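Local coordinates for hypothetical protein AF_0060 (Archaeoglobus fulgidus DSM 4304, PDB 2P06) that is of unknown function but, as a magnesium-binding member of the all-helical MazG family, probably hydrolyses nucleoside triphosphates to monophosphates and pyrophosphate, at residues L62-L65 / F66-D70. Residues are numbered along the deposited sequence; the frame is centred on the assembly and turned at random.
With MG (magnesium ion), chain E.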
loop_
_atom_site.group_PDB
_atom_site.type_symbol
_atom_site.label_atom_id
_atom_site.label_comp_id
_atom_site.label_asym_id
_atom_site.label_seq_id
_atom_site.Cartn_x
_atom_site.Cartn_y
_atom_site.Cartn_z
ATOM N N LEU B 62 18.757 -18.646 -0.744
ATOM C CA LEU B 62 17.979 -19.831 -0.400
ATOM C C LEU B 62 18.410 -20.517 0.882
ATOM O O LEU B 62 17.577 -20.775 1.778
ATOM C CB LEU B 62 18.080 -20.866 -1.512
ATOM C CG LEU B 62 16.927 -20.951 -2.495
ATOM C CD1 LEU B 62 17.310 -21.778 -3.731
ATOM C CD2 LEU B 62 15.731 -21.530 -1.777
ATOM N N SER B 63 19.684 -20.887 0.961
ATOM C CA SER B 63 20.148 -21.609 2.144
ATOM C C SER B 63 20.039 -20.695 3.374
ATOM O O SER B 63 19.714 -21.160 4.464
ATOM C CB SER B 63 21.558 -22.169 1.956
ATOM O OG SER B 63 22.383 -21.115 1.607
ATOM N N ARG B 64 20.283 -19.393 3.206
ATOM C CA ARG B 64 20.097 -18.477 4.335
ATOM C C ARG B 64 18.611 -18.431 4.763
ATOM O O ARG B 64 18.298 -18.474 5.959
ATOM C CB ARG B 64 20.615 -17.071 4.020
ATOM C CG ARG B 64 22.137 -16.902 3.902
ATOM C CD ARG B 64 22.877 -16.660 5.212
ATOM N NE ARG B 64 22.269 -15.659 6.097
ATOM C CZ ARG B 64 21.461 -15.934 7.127
ATOM N NH1 ARG B 64 20.966 -14.940 7.849
ATOM N NH2 ARG B 64 21.123 -17.178 7.442
ATOM N N LEU B 65 17.692 -18.365 3.797
ATOM C CA LEU B 65 16.247 -18.367 4.119
ATOM C C LEU B 65 15.820 -19.624 4.895
ATOM O O LEU B 65 15.107 -19.551 5.908
ATOM C CB LEU B 65 15.408 -18.257 2.849
ATOM C CG LEU B 65 13.889 -18.398 2.978
ATOM C CD1 LEU B 65 13.290 -17.388 3.967
ATOM C CD2 LEU B 65 13.254 -18.249 1.607
ATOM N N PHE B 66 16.242 -20.771 4.385
ATOM C CA PHE B 66 16.039 -22.044 5.040
ATOM C C PHE B 66 16.637 -22.056 6.453
ATOM O O PHE B 66 16.030 -22.602 7.368
ATOM C CB PHE B 66 16.639 -23.170 4.181
ATOM C CG PHE B 66 15.714 -23.676 3.116
ATOM C CD1 PHE B 66 15.007 -22.816 2.317
ATOM C CD2 PHE B 66 15.539 -25.023 2.922
ATOM C CE1 PHE B 66 14.110 -23.287 1.341
ATOM C CE2 PHE B 66 14.641 -25.510 1.946
ATOM C CZ PHE B 66 13.928 -24.624 1.156
ATOM N N GLU B 67 17.820 -21.465 6.635
ATOM C CA GLU B 67 18.406 -21.341 7.976
ATOM C C GLU B 67 17.501 -20.537 8.910
ATOM O O GLU B 67 17.291 -20.897 10.091
ATOM C CB GLU B 67 19.809 -20.713 7.924
ATOM C CG GLU B 67 20.885 -21.658 7.431
ATOM C CD GLU B 67 22.187 -20.949 7.053
ATOM O OE1 GLU B 67 22.318 -19.745 7.368
ATOM O OE2 GLU B 67 23.069 -21.597 6.442
ATOM N N GLU B 68 16.939 -19.456 8.388
ATOM C CA GLU B 68 16.088 -18.596 9.193
ATOM C C GLU B 68 14.753 -19.288 9.492
ATOM O O GLU B 68 14.202 -19.146 10.583
ATOM C CB GLU B 68 15.886 -17.244 8.511
ATOM C CG GLU B 68 17.191 -16.446 8.298
ATOM C CD GLU B 68 17.866 -16.027 9.600
ATOM O OE1 GLU B 68 17.197 -15.835 10.630
ATOM O OE2 GLU B 68 19.077 -15.854 9.585
HETATM N N MSE B 69 14.237 -20.041 8.530
HETATM C CA MSE B 69 13.002 -20.777 8.744
HETATM C C MSE B 69 13.205 -21.878 9.776
HETATM O O MSE B 69 12.303 -22.145 10.581
HETATM C CB MSE B 69 12.490 -21.367 7.436
HETATM C CG MSE B 69 11.921 -20.334 6.498
HETATM SE SE MSE B 69 11.276 -21.090 4.854
HETATM C CE MSE B 69 10.507 -22.725 5.428
ATOM N N ASP B 70 14.382 -22.495 9.767
ATOM C CA ASP B 70 14.745 -23.473 10.799
ATOM C C ASP B 70 14.779 -22.841 12.217
ATOM O O ASP B 70 14.276 -23.437 13.182
ATOM C CB ASP B 70 16.079 -24.152 10.451
ATOM C CG ASP B 70 15.947 -25.141 9.276
ATOM O OD1 ASP B 70 14.791 -25.545 8.969
ATOM O OD2 ASP B 70 16.992 -25.526 8.663
HETATM MG MG MG E . 16.700 -15.887 12.806
HETATM O O HOH W 1 14.471 -16.562 11.968
HETATM O O HOH W 2 18.422 -14.980 13.508
#
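Arg64 reaches one turn forward along helix 58-77 and joins two consecutive glutamates, Glu67 and Glu68, in a salt-bridge network. Arg64 NH1 donates to Glu68 OE2 at 2.7 Å, with the oxygen close to the guanidinium plane, while Arg64 NH2 donates to Glu67 OE1 at 2.8 Å and adds a weak bond to Glu68 OE2. Both oxygens are met on their anti sides, yet the carboxylate planes differ sharply: that of Glu67 is 30° from the guanidinium, that of Glu68 72°. Bends at chi2 (-86°) and chi3 turn the guanidinium toward the two carboxylates. The other carboxylate oxygen, Glu68 OE1, binds the magnesium ion at 2.2 Å, in a site completed by two waters, Glu71, Glu87 and Asp90. Through Glu68, Arg64 is a second-shell residue of the metal site, and Arg42 forms a further salt bridge to the same OE2. An alanine here would leave Glu67 OE1 without this mate and Glu68 OE2 more dependent on Arg42, and the Glu68 carboxylate would probably be less firmly oriented on the metal. Elsewhere on the helix, Leu62 CD2 packs 3.9 Å from Phe66 CE1, and Leu65 CD1 lies 4.1 Å from CG of selenomethionine Met69, on surfaces that also meet the second subunit. Division of the Glu68 carboxylate, one oxygen on magnesium and the other held by arginines, would restrict how this ligand can turn.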